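Local coordinates for protein phosphoethanolamine N-methyltransferase 1 (Haemonchus contortus, PDB 4KRG) that probably catalyses S-adenosylmethionine-dependent methylation of phosphoethanolamine, an early step of the nematode route to phosphocholine, at residues Y192-R197 against Q258-E263; T297-T302 against D363-R368; N327-E332 against R336-K341; C384-I389 against R417-T422. All coordinates share one frame; numbering follows the deposited sequence. Where two conformers were deposited one is given.

Interaction 1 of 4, residues Y192-R197 against Q258-E263; sequences YIKLLR and QIWPAE
Trp260 drives its indole, six-membered end first, from helix 249-271 into the backbone of Lys194 and Leu195 on helix 189-198. This is the tight part of the contact: CH2 of Trp260 lies 3.4 Å from the carbonyl O of Lys194, and CZ3 of Trp260 comes equally near Leu195 N. Leu195 adds its CB, 4.0 Å from Trp260 CZ3. Lys194 spreads along one face of the indole, with CB 3.7 Å above the plane toward the rim of the ring. Farther along the same face, Lys194 CE makes a CH-pi contact with the five-membered ring, 3.7 Å from its centroid and only 16° off the normal. Bends at chi3 (74°) and chi4 (58°) fold the lysine chain back over the pyrrole part of the ring.

Beyond CE the contact loosens. Lys194 NZ is 5.0 Å from that same centroid, so any cation-pi attraction is weak at most. Glu263 does not hold it either, since its OE1 stops 5.8 Å from Lys194 NZ and is hydrogen-bonded to Tyr333 OH. No hydrogen bond joins 192-197 to 258-263.

Trp260 also touches Leu191 and Ala198 on the facing helix, and Tyr333 of helix 332-345 packs against both Trp260 and Lys194. On its other flank helix 189-198 sends Leu196 onto Phe211 and Val213 of strand 208-218.

Interaction 2 of 4, residues T297-T302 against D363-R368; sequences TAYVFT and DYWNQR. With BOG (octyl beta-D-glucopyranoside), chain E.
Tyr299 of strand 297-302 and Trp365 of helix 358-367 make the side-chain contact between the two segments, and it is purely apolar: Tyr299 CE1 sits 4.0 Å from Trp365 CD1. The two rings stand nearly perpendicular, planes at 89°, yet they meet obliquely, as neither a stack nor an edge-to-face pair. Tyr299 reaches the helix because its CG lies opposite the backbone N (chi1 -179°), throwing the ring off the strand. Phe372 meets both rings, edge-to-face in the case of Trp365, and Trp326 does the same to Trp365.

Tyr364 turns an edge to the indole of Trp365, CD2 over its centre, while the guanidinium of Arg368, just past the helix, lies over one face of Tyr364, NH1 offset toward the rim.

Two polar bonds accompany the packing. Arg368 NH1 donates to Tyr364 O at 3.0 Å, with the acceptor close to the guanidinium plane, and Tyr299 OH is hydrogen-bonded to Ser361 OG one turn earlier on the helix.

The detergent octyl glucoside brings its alkyl chain against the benzo side of Trp365: C2' is 3.7 Å from Trp365 CZ3, and C4' is 3.8 Å from Trp365 CH2. Its sugar O6 lies 3.4 Å from Thr297 N, while Lys397 NZ and Ser371 N hydrogen-bond the ligand.

A helix laid on a central strand of a largely parallel sheet is what a Rossmann-like methyltransferase fold provides. In this second half of the di-domain protein, strand 297-302 runs between 324-329 and 372-378, and helix 358-367 leads into the latter.

Interaction 3 of 4, residues N327-E332 against R336-K341; sequences NVETKE and RTSLTK
Ser338 OG donates to Glu329 OE2 at 2.6 Å, tying the last residue of strand 324-329 to the helix that follows. The hydroxyl approaches from above the carboxylate plane, 37° out of it. A sharp bend in the glutamate chain (chi2 -91°) turns the carboxylate toward Ser338. OE2 of Glu329 has a second partner, Arg304 NH2, in a salt bridge, and OE1 has a weak hydrogen bond with Thr302 OG1; two donors on one buried oxygen would probably favour the charged form.

The strand, helix 332-345 and strand 350-354 form a beta-alpha-beta unit of the Rossmann-like fold. In many class I methyltransferases an acidic residue near the end of the corresponding strand binds the cofactor ribose, whereas the S-adenosylhomocysteine in this model sits in the N-terminal half of the chain.

Glu332 follows the N-cap residue Lys331 and opens the helix; its O accepts from Arg336 N at 3.1 Å, an ordinary first-turn bond. The side chains of that pair go to different partners: Glu332 OE2 forms a salt bridge with Arg197 NH1, and Arg336 NH2 one with Asp268 OD2. Lys331 NZ hydrogen-bonds Pro303 O.

Interaction 4 of 4, residues C384-I389 against R417-T422; sequences CDDESI and RQRMTT
Arg419 grips Asp386 in a side-on salt bridge, placing two nitrogens on a single carboxylate oxygen: NE of Arg419 is 3.0 Å from Asp386 OD1, and NH2 of Arg419 is 3.1 Å from it. OD1 lies in the guanidinium plane, but the carboxylate is turned 42° against that plane. NE meets OD1 on its syn side, while NH2 approaches from farther above the carboxylate, on the same face. A bend at chi3 of the arginine (73°) swings the guanidinium across to the neighbouring turn.

NH2 works twice. It also donates to the backbone O of Cys384 at 3.1 Å and 160°, again at the guanidinium edge, and Arg419 NH1 adds a bond to Leu381 O. One arginine thereby binds two carbonyls at the end of helix 380-383 together with the acid in the first turn of helix 386-390.

Both short helices follow strand 372-378 of the Rossmann-like C-terminal half, and helix 413-422, which carries Arg419, follows the next long strand, 400-408. The turn facing the arginine is itself capped: Asp385, at the N-cap of helix 386-390, accepts from Ser388 N through OD1 at 3.0 Å. On the other helix Thr422 OG1 donates back to Gln418 O, 2.6 Å away, sharing that carbonyl with Thr422 N.

Ile389 CD1 lies 3.7 Å from Arg419 NH2, a van der Waals contact, and its apolar packing is on Leu381 and Phe425. The selenomethionine Met420 packs on those same two residues from helix 413-422.

Following the chain from the N terminus, interaction 1 comes first and closes a 60-residue loop that includes strands 208-218 and 231-240. Interaction 2 then closes a second 60-residue loop, from strand 297-302 to helix 358-367, and interaction 3 falls within it as a local strand-to-helix turn. Interaction 4 follows in series, closing 27 residues that include strand 400-408. No pair of loops crosses. Interactions 2 and 3 lie on neighbouring parallel strands, with a probable hydrogen bond, Val300 O 2.7 Å from Val328 N. Ile193 and Lys194 of interaction 1 pack on Glu332 of interaction 3, and Phe301 packs on Cys384 between interactions 2 and 4, extending the connections toward the surface.

Interaction 1 of 4, residues Y192-R197 against Q258-E263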
# COMPACT_ATOMS: atom_id res chain seq x y z
N TYR A 192 -8.87 0.35 -1.65
CA TYR A 192 -8.38 1.68 -1.93
C TYR A 192 -7.54 1.64 -3.21
O TYR A 192 -7.76 2.43 -4.11
CB TYR A 192 -7.58 2.21 -0.75
CG TYR A 192 -8.44 2.59 0.44
CD1 TYR A 192 -9.39 3.59 0.34
CD2 TYR A 192 -8.26 1.98 1.68
CE1 TYR A 192 -10.16 3.96 1.43
CE2 TYR A 192 -9.01 2.35 2.78
CZ TYR A 192 -9.96 3.34 2.64
OH TYR A 192 -10.72 3.71 3.72
N ILE A 193 -6.61 0.69 -3.29
CA ILE A 193 -5.75 0.58 -4.47
C ILE A 193 -6.57 0.39 -5.74
O ILE A 193 -6.36 1.08 -6.73
CB ILE A 193 -4.74 -0.59 -4.34
CG1 ILE A 193 -3.88 -0.42 -3.09
CG2 ILE A 193 -3.86 -0.66 -5.58
CD1 ILE A 193 -3.17 -1.71 -2.67
N LYS A 194 -7.52 -0.54 -5.71
CA LYS A 194 -8.34 -0.82 -6.89
C LYS A 194 -9.21 0.37 -7.29
O LYS A 194 -9.35 0.65 -8.48
CB LYS A 194 -9.19 -2.08 -6.68
CG LYS A 194 -8.36 -3.37 -6.62
CD LYS A 194 -9.21 -4.63 -6.64
CE LYS A 194 -9.77 -4.91 -8.03
NZ LYS A 194 -8.69 -5.05 -9.04
N LEU A 195 -9.78 1.06 -6.31
CA LEU A 195 -10.59 2.24 -6.62
C LEU A 195 -9.75 3.29 -7.33
O LEU A 195 -10.16 3.84 -8.34
CB LEU A 195 -11.22 2.83 -5.36
CG LEU A 195 -11.97 4.15 -5.59
CD1 LEU A 195 -13.03 3.99 -6.66
CD2 LEU A 195 -12.59 4.65 -4.30
N LEU A 196 -8.57 3.55 -6.81
CA LEU A 196 -7.68 4.54 -7.38
C LEU A 196 -7.33 4.21 -8.84
O LEU A 196 -7.39 5.08 -9.71
CB LEU A 196 -6.42 4.67 -6.52
CG LEU A 196 -6.63 5.36 -5.17
CD1 LEU A 196 -5.49 5.05 -4.20
CD2 LEU A 196 -6.75 6.86 -5.37
N ARG A 197 -7.01 2.95 -9.09
CA ARG A 197 -6.62 2.50 -10.42
C ARG A 197 -7.79 2.52 -11.40
O ARG A 197 -7.61 2.67 -12.60
CB ARG A 197 -6.00 1.10 -10.37
CG ARG A 197 -4.70 1.01 -9.59
CD ARG A 197 -4.11 -0.39 -9.66
NE ARG A 197 -3.59 -0.70 -10.99
CZ ARG A 197 -3.31 -1.92 -11.43
NH1 ARG A 197 -3.52 -2.98 -10.65
NH2 ARG A 197 -2.84 -2.09 -12.65
N GLN A 258 -19.65 -3.44 -3.41
CA GLN A 258 -20.16 -4.81 -3.48
C GLN A 258 -19.22 -5.82 -4.15
O GLN A 258 -18.81 -6.80 -3.52
CB GLN A 258 -21.53 -4.83 -4.17
CG GLN A 258 -22.71 -5.09 -3.24
CD GLN A 258 -22.94 -3.97 -2.23
OE1 GLN A 258 -23.13 -2.81 -2.61
NE2 GLN A 258 -22.92 -4.32 -0.95
N ILE A 259 -18.88 -5.59 -5.42
CA ILE A 259 -18.10 -6.54 -6.21
C ILE A 259 -16.72 -6.86 -5.61
O ILE A 259 -16.38 -8.03 -5.39
CB ILE A 259 -17.90 -6.04 -7.65
CG1 ILE A 259 -19.24 -5.78 -8.35
CG2 ILE A 259 -17.05 -7.04 -8.44
CD1 ILE A 259 -20.04 -7.03 -8.68
N TRP A 260 -15.93 -5.82 -5.37
CA TRP A 260 -14.58 -5.98 -4.85
C TRP A 260 -14.49 -6.56 -3.43
O TRP A 260 -13.69 -7.47 -3.20
CB TRP A 260 -13.79 -4.67 -4.95
CG TRP A 260 -13.53 -4.21 -6.35
CD1 TRP A 260 -13.56 -4.97 -7.49
CD2 TRP A 260 -13.19 -2.88 -6.77
NE1 TRP A 260 -13.25 -4.19 -8.58
CE2 TRP A 260 -13.03 -2.90 -8.17
CE3 TRP A 260 -13.02 -1.67 -6.09
CZ2 TRP A 260 -12.70 -1.76 -8.90
CZ3 TRP A 260 -12.68 -0.54 -6.82
CH2 TRP A 260 -12.53 -0.59 -8.20
N PRO A 261 -15.30 -6.05 -2.47
CA PRO A 261 -15.18 -6.65 -1.13
C PRO A 261 -15.55 -8.12 -1.13
O PRO A 261 -15.03 -8.90 -0.33
CB PRO A 261 -16.18 -5.85 -0.30
CG PRO A 261 -16.32 -4.54 -1.03
CD PRO A 261 -16.23 -4.91 -2.48
N ALA A 262 -16.44 -8.50 -2.05
CA ALA A 262 -16.83 -9.89 -2.20
C ALA A 262 -15.66 -10.71 -2.74
O ALA A 262 -15.35 -11.78 -2.22
CB ALA A 262 -18.02 -10.00 -3.13
N GLU A 263 -15.01 -10.21 -3.79
CA GLU A 263 -13.87 -10.89 -4.38
C GLU A 263 -12.73 -11.00 -3.38
O GLU A 263 -12.04 -12.01 -3.34
CB GLU A 263 -13.41 -10.19 -5.66
CG GLU A 263 -14.43 -10.29 -6.80
CD GLU A 263 -14.08 -9.43 -8.01
OE1 GLU A 263 -13.13 -8.62 -7.93
OE2 GLU A 263 -14.77 -9.55 -9.04

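Interaction 2 of 4, residues T297-T302 against D363-R368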
# COMPACT_ATOMS: atom_id res chain seq x y z
N THR A 297 19.02 -7.93 4.45
CA THR A 297 17.68 -7.63 3.95
C THR A 297 17.51 -8.23 2.56
O THR A 297 18.23 -7.89 1.63
CB THR A 297 17.39 -6.11 3.92
OG1 THR A 297 17.53 -5.57 5.24
CG2 THR A 297 15.98 -5.86 3.44
N ALA A 298 16.56 -9.15 2.44
CA ALA A 298 16.28 -9.81 1.17
C ALA A 298 15.20 -9.06 0.40
O ALA A 298 14.24 -8.56 0.98
CB ALA A 298 15.83 -11.24 1.42
N TYR A 299 15.35 -8.98 -0.92
CA TYR A 299 14.30 -8.43 -1.76
C TYR A 299 13.53 -9.60 -2.34
O TYR A 299 14.11 -10.46 -3.00
CB TYR A 299 14.93 -7.58 -2.87
CG TYR A 299 13.95 -6.91 -3.82
CD1 TYR A 299 13.27 -5.75 -3.46
CD2 TYR A 299 13.75 -7.42 -5.10
CE1 TYR A 299 12.39 -5.14 -4.34
CE2 TYR A 299 12.88 -6.81 -5.97
CZ TYR A 299 12.20 -5.67 -5.59
OH TYR A 299 11.35 -5.08 -6.48
N VAL A 300 12.23 -9.65 -2.08
CA VAL A 300 11.40 -10.75 -2.56
C VAL A 300 10.32 -10.23 -3.51
O VAL A 300 9.66 -9.24 -3.23
CB VAL A 300 10.77 -11.53 -1.38
CG1 VAL A 300 9.69 -12.50 -1.87
CG2 VAL A 300 11.85 -12.29 -0.62
N PHE A 301 10.16 -10.91 -4.65
CA PHE A 301 9.23 -10.46 -5.67
C PHE A 301 8.31 -11.62 -6.05
O PHE A 301 8.77 -12.65 -6.52
CB PHE A 301 10.01 -9.95 -6.89
CG PHE A 301 9.14 -9.53 -8.07
CD1 PHE A 301 8.49 -8.32 -8.07
CD2 PHE A 301 9.03 -10.35 -9.18
CE1 PHE A 301 7.71 -7.94 -9.15
CE2 PHE A 301 8.26 -9.98 -10.26
CZ PHE A 301 7.60 -8.77 -10.24
N THR A 302 7.00 -11.47 -5.82
CA THR A 302 6.04 -12.54 -6.11
C THR A 302 4.79 -12.01 -6.82
O THR A 302 3.83 -11.58 -6.17
CB THR A 302 5.64 -13.32 -4.84
OG1 THR A 302 5.07 -12.42 -3.89
CG2 THR A 302 6.85 -13.98 -4.21
N ASP A 363 11.83 1.75 -9.14
CA ASP A 363 11.83 3.21 -9.04
C ASP A 363 11.81 3.67 -7.59
O ASP A 363 12.63 4.47 -7.17
CB ASP A 363 10.65 3.83 -9.78
CG ASP A 363 10.84 3.84 -11.29
OD1 ASP A 363 11.99 3.67 -11.74
OD2 ASP A 363 9.84 4.02 -12.01
N TYR A 364 10.85 3.15 -6.83
CA TYR A 364 10.74 3.41 -5.40
C TYR A 364 12.07 3.23 -4.68
O TYR A 364 12.53 4.11 -3.96
CB TYR A 364 9.70 2.45 -4.81
CG TYR A 364 9.37 2.67 -3.35
CD1 TYR A 364 8.37 3.55 -2.98
CD2 TYR A 364 10.02 1.96 -2.36
CE1 TYR A 364 8.04 3.74 -1.66
CE2 TYR A 364 9.70 2.14 -1.03
CZ TYR A 364 8.71 3.03 -0.69
OH TYR A 364 8.39 3.22 0.64
N TRP A 365 12.70 2.08 -4.89
CA TRP A 365 13.91 1.78 -4.14
C TRP A 365 15.13 2.51 -4.69
O TRP A 365 16.06 2.84 -3.95
CB TRP A 365 14.12 0.27 -4.02
CG TRP A 365 13.10 -0.36 -3.12
CD1 TRP A 365 12.13 -1.26 -3.47
CD2 TRP A 365 12.95 -0.12 -1.72
NE1 TRP A 365 11.39 -1.60 -2.37
CE2 TRP A 365 11.86 -0.92 -1.28
CE3 TRP A 365 13.61 0.68 -0.78
CZ2 TRP A 365 11.44 -0.93 0.05
CZ3 TRP A 365 13.19 0.67 0.53
CH2 TRP A 365 12.11 -0.14 0.94
N ASN A 366 15.12 2.78 -5.98
CA ASN A 366 16.14 3.63 -6.60
C ASN A 366 16.15 5.01 -5.96
O ASN A 366 17.20 5.52 -5.58
CB ASN A 366 15.86 3.78 -8.09
CG ASN A 366 17.00 3.30 -8.94
OD1 ASN A 366 16.80 2.49 -9.85
ND2 ASN A 366 18.19 3.81 -8.67
N GLN A 367 14.97 5.60 -5.84
CA GLN A 367 14.82 6.93 -5.26
C GLN A 367 15.32 6.97 -3.83
O GLN A 367 15.69 8.04 -3.33
CB GLN A 367 13.36 7.38 -5.30
CG GLN A 367 12.78 7.48 -6.70
CD GLN A 367 11.35 8.00 -6.70
OE1 GLN A 367 10.47 7.44 -7.36
NE2 GLN A 367 11.12 9.09 -5.96
N ARG A 368 15.34 5.81 -3.19
CA ARG A 368 15.71 5.73 -1.78
C ARG A 368 17.13 5.20 -1.56
O ARG A 368 17.54 4.95 -0.43
CB ARG A 368 14.65 4.92 -1.03
CG ARG A 368 13.35 5.70 -0.88
CD ARG A 368 12.17 4.84 -0.48
NE ARG A 368 10.97 5.66 -0.29
CZ ARG A 368 10.24 6.17 -1.28
NH1 ARG A 368 10.58 5.95 -2.54
NH2 ARG A 368 9.17 6.90 -1.02
C1 BOG E . 19.55 -1.60 2.67
O1 BOG E . 18.24 -1.14 2.63
C2 BOG E . 20.53 -0.45 2.77
O2 BOG E . 20.44 0.32 1.58
C3 BOG E . 21.92 -0.96 2.93
O3 BOG E . 22.84 0.15 3.09
C4 BOG E . 22.03 -1.89 4.10
O4 BOG E . 23.37 -2.43 4.18
C5 BOG E . 21.04 -3.03 3.98
O5 BOG E . 19.67 -2.51 3.84
C6 BOG E . 21.08 -3.89 5.16
O6 BOG E . 21.09 -5.21 4.73
C1' BOG E . 17.39 -1.97 1.84
C2' BOG E . 15.98 -1.32 1.84
C3' BOG E . 15.44 -1.12 3.24
C4' BOG E . 14.28 -1.77 3.65
C5' BOG E . 14.13 -2.18 5.14
C6' BOG E . 12.74 -2.73 5.49
C7' BOG E . 12.64 -4.27 5.37
C8' BOG E . 12.53 -4.92 6.70

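Interaction 3 of 4, residues N327-E332 against R336-K341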
# COMPACT_ATOMS: atom_id res chain seq x y z
N ASN A 327 8.90 -7.88 0.54
CA ASN A 327 8.25 -8.74 -0.44
C ASN A 327 7.27 -7.90 -1.24
O ASN A 327 6.31 -7.36 -0.69
CB ASN A 327 7.54 -9.88 0.29
CG ASN A 327 6.87 -10.89 -0.65
OD1 ASN A 327 6.63 -10.63 -1.84
ND2 ASN A 327 6.55 -12.05 -0.11
N VAL A 328 7.52 -7.81 -2.54
CA VAL A 328 6.68 -7.05 -3.47
C VAL A 328 5.56 -7.94 -3.98
O VAL A 328 5.81 -9.06 -4.42
CB VAL A 328 7.50 -6.58 -4.69
CG1 VAL A 328 6.65 -5.73 -5.61
CG2 VAL A 328 8.73 -5.82 -4.23
N GLU A 329 4.32 -7.45 -3.91
CA GLU A 329 3.17 -8.12 -4.50
C GLU A 329 2.62 -7.23 -5.61
O GLU A 329 2.74 -6.00 -5.54
CB GLU A 329 2.09 -8.36 -3.43
CG GLU A 329 2.55 -9.14 -2.19
CD GLU A 329 2.35 -10.64 -2.31
OE1 GLU A 329 2.10 -11.14 -3.43
OE2 GLU A 329 2.45 -11.35 -1.28
N THR A 330 2.03 -7.82 -6.64
CA THR A 330 1.44 -7.03 -7.72
C THR A 330 -0.07 -7.25 -7.85
O THR A 330 -0.73 -6.57 -8.63
CB THR A 330 2.11 -7.27 -9.08
OG1 THR A 330 1.84 -8.61 -9.52
CG2 THR A 330 3.61 -7.07 -8.98
N LYS A 331 -0.60 -8.21 -7.10
CA LYS A 331 -2.04 -8.47 -7.09
C LYS A 331 -2.67 -7.92 -5.81
O LYS A 331 -2.39 -8.43 -4.72
CB LYS A 331 -2.31 -9.97 -7.21
CG LYS A 331 -1.59 -10.67 -8.36
CD LYS A 331 -2.43 -10.68 -9.64
CE LYS A 331 -1.86 -11.65 -10.68
NZ LYS A 331 -0.54 -11.23 -11.22
N GLU A 332 -3.52 -6.90 -5.94
CA GLU A 332 -4.11 -6.22 -4.78
C GLU A 332 -4.72 -7.15 -3.74
O GLU A 332 -4.50 -6.97 -2.54
CB GLU A 332 -5.17 -5.21 -5.23
CG GLU A 332 -4.62 -4.04 -6.03
CD GLU A 332 -4.68 -4.28 -7.54
OE1 GLU A 332 -4.70 -5.45 -7.97
OE2 GLU A 332 -4.71 -3.28 -8.29
N ARG A 336 -3.26 -7.89 0.11
CA ARG A 336 -4.06 -7.78 1.33
C ARG A 336 -3.86 -9.02 2.21
O ARG A 336 -3.64 -8.90 3.42
CB ARG A 336 -5.55 -7.54 0.97
CG ARG A 336 -6.56 -7.39 2.14
CD ARG A 336 -6.77 -8.70 2.91
NE ARG A 336 -8.14 -9.02 3.30
CZ ARG A 336 -8.75 -8.54 4.38
NH1 ARG A 336 -8.14 -7.67 5.17
NH2 ARG A 336 -9.98 -8.93 4.65
N THR A 337 -3.95 -10.22 1.63
CA THR A 337 -3.79 -11.44 2.43
C THR A 337 -2.40 -11.55 3.04
O THR A 337 -2.22 -12.19 4.07
CB THR A 337 -4.09 -12.73 1.63
OG1 THR A 337 -3.05 -12.97 0.68
CG2 THR A 337 -5.42 -12.60 0.91
N SER A 338 -1.41 -10.94 2.40
CA SER A 338 -0.07 -10.90 2.99
C SER A 338 -0.04 -9.98 4.20
O SER A 338 0.65 -10.25 5.18
CB SER A 338 0.98 -10.49 1.96
OG SER A 338 1.23 -11.53 1.05
N LEU A 339 -0.78 -8.88 4.13
CA LEU A 339 -0.91 -7.99 5.30
C LEU A 339 -1.63 -8.69 6.45
O LEU A 339 -1.27 -8.53 7.61
CB LEU A 339 -1.62 -6.67 4.94
CG LEU A 339 -0.85 -5.69 4.05
CD1 LEU A 339 -1.55 -4.34 3.99
CD2 LEU A 339 0.56 -5.52 4.56
N THR A 340 -2.65 -9.48 6.12
CA THR A 340 -3.36 -10.24 7.13
C THR A 340 -2.40 -11.20 7.84
O THR A 340 -2.35 -11.24 9.07
CB THR A 340 -4.54 -10.99 6.51
OG1 THR A 340 -5.45 -10.03 5.96
CG2 THR A 340 -5.26 -11.81 7.57
N LYS A 341 -1.62 -11.94 7.07
CA LYS A 341 -0.62 -12.83 7.64
C LYS A 341 0.39 -12.06 8.50
O LYS A 341 0.70 -12.47 9.61
CB LYS A 341 0.11 -13.62 6.54
CG LYS A 341 1.11 -14.62 7.12
CD LYS A 341 1.89 -15.39 6.07
CE LYS A 341 2.87 -16.32 6.79
NZ LYS A 341 3.65 -17.25 5.90

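Interaction 4 of 4, residues C384-I389 against R417-T422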
# COMPACT_ATOMS: atom_id res chain seq x y z
N CYS A 384 8.29 -10.46 -16.38
CA CYS A 384 9.00 -9.19 -16.60
C CYS A 384 9.84 -9.19 -17.87
O CYS A 384 10.31 -10.25 -18.30
CB CYS A 384 9.91 -8.89 -15.41
SG CYS A 384 9.05 -8.88 -13.83
N ASP A 385 10.06 -8.01 -18.44
CA ASP A 385 10.93 -7.91 -19.62
C ASP A 385 12.39 -7.66 -19.26
O ASP A 385 12.71 -7.33 -18.11
CB ASP A 385 10.41 -6.87 -20.64
CG ASP A 385 10.38 -5.45 -20.09
OD1 ASP A 385 10.94 -5.19 -19.00
OD2 ASP A 385 9.80 -4.58 -20.77
N ASP A 386 13.27 -7.83 -20.24
CA ASP A 386 14.70 -7.65 -20.04
C ASP A 386 15.04 -6.29 -19.45
O ASP A 386 15.85 -6.19 -18.53
CB ASP A 386 15.46 -7.83 -21.35
CG ASP A 386 15.58 -9.27 -21.76
OD1 ASP A 386 15.31 -10.15 -20.91
OD2 ASP A 386 15.94 -9.52 -22.93
N GLU A 387 14.44 -5.24 -20.00
CA GLU A 387 14.71 -3.89 -19.53
C GLU A 387 14.50 -3.74 -18.02
O GLU A 387 15.33 -3.15 -17.34
CB GLU A 387 13.88 -2.87 -20.31
CG GLU A 387 14.14 -1.43 -19.89
CD GLU A 387 13.79 -0.42 -20.97
OE1 GLU A 387 13.86 -0.77 -22.17
OE2 GLU A 387 13.46 0.74 -20.62
N SER A 388 13.41 -4.30 -17.48
CA SER A 388 13.12 -4.22 -16.05
C SER A 388 14.06 -5.09 -15.22
O SER A 388 14.50 -4.71 -14.15
CB SER A 388 11.68 -4.65 -15.76
OG SER A 388 10.74 -3.70 -16.23
N ILE A 389 14.33 -6.28 -15.73
CA ILE A 389 15.20 -7.21 -15.02
C ILE A 389 16.62 -6.66 -14.93
O ILE A 389 17.26 -6.73 -13.88
CB ILE A 389 15.19 -8.61 -15.67
CG1 ILE A 389 13.79 -9.22 -15.56
CG2 ILE A 389 16.21 -9.50 -15.00
CD1 ILE A 389 13.67 -10.61 -16.15
N ARG A 417 19.76 -18.92 -19.96
CA ARG A 417 21.07 -18.36 -19.65
C ARG A 417 21.31 -17.08 -20.43
O ARG A 417 21.83 -16.10 -19.89
CB ARG A 417 22.16 -19.38 -19.98
CG ARG A 417 21.99 -20.67 -19.22
CD ARG A 417 22.87 -21.79 -19.73
NE ARG A 417 22.68 -22.98 -18.91
CZ ARG A 417 23.16 -23.12 -17.68
NH1 ARG A 417 23.88 -22.14 -17.14
NH2 ARG A 417 22.94 -24.23 -17.00
N GLN A 418 20.91 -17.07 -21.69
CA GLN A 418 21.17 -15.92 -22.54
C GLN A 418 20.35 -14.69 -22.13
O GLN A 418 20.85 -13.57 -22.22
CB GLN A 418 20.97 -16.28 -24.01
CG GLN A 418 22.02 -17.26 -24.53
CD GLN A 418 21.93 -17.51 -26.02
OE1 GLN A 418 21.11 -16.90 -26.71
NE2 GLN A 418 22.76 -18.41 -26.52
N ARG A 419 19.12 -14.90 -21.68
CA ARG A 419 18.33 -13.78 -21.16
C ARG A 419 19.02 -13.17 -19.95
O ARG A 419 19.25 -11.97 -19.90
CB ARG A 419 16.92 -14.22 -20.78
CG ARG A 419 15.92 -14.20 -21.92
CD ARG A 419 14.49 -14.18 -21.40
NE ARG A 419 14.13 -12.88 -20.85
CZ ARG A 419 13.05 -12.65 -20.11
NH1 ARG A 419 12.21 -13.64 -19.82
NH2 ARG A 419 12.81 -11.43 -19.65
N MSE A 420 19.35 -14.02 -18.98
CA MSE A 420 19.93 -13.55 -17.72
C MSE A 420 21.34 -12.98 -17.90
O MSE A 420 21.74 -12.06 -17.18
CB MSE A 420 19.94 -14.67 -16.68
CG MSE A 420 18.55 -15.02 -16.14
SE MSE A 420 18.67 -16.34 -14.73
CE MSE A 420 19.63 -15.27 -13.43
N THR A 421 22.09 -13.55 -18.84
CA THR A 421 23.41 -13.02 -19.18
C THR A 421 23.29 -11.67 -19.87
O THR A 421 24.14 -10.79 -19.70
CB THR A 421 24.22 -14.03 -20.03
OG1 THR A 421 24.71 -15.08 -19.18
CG2 THR A 421 25.40 -13.37 -20.71
N THR A 422 22.21 -11.48 -20.63
CA THR A 422 21.94 -10.19 -21.27
C THR A 422 21.53 -9.15 -20.23
O THR A 422 21.83 -7.96 -20.37
CB THR A 422 20.83 -10.31 -22.34
OG1 THR A 422 21.22 -11.29 -23.32
CG2 THR A 422 20.60 -8.98 -23.04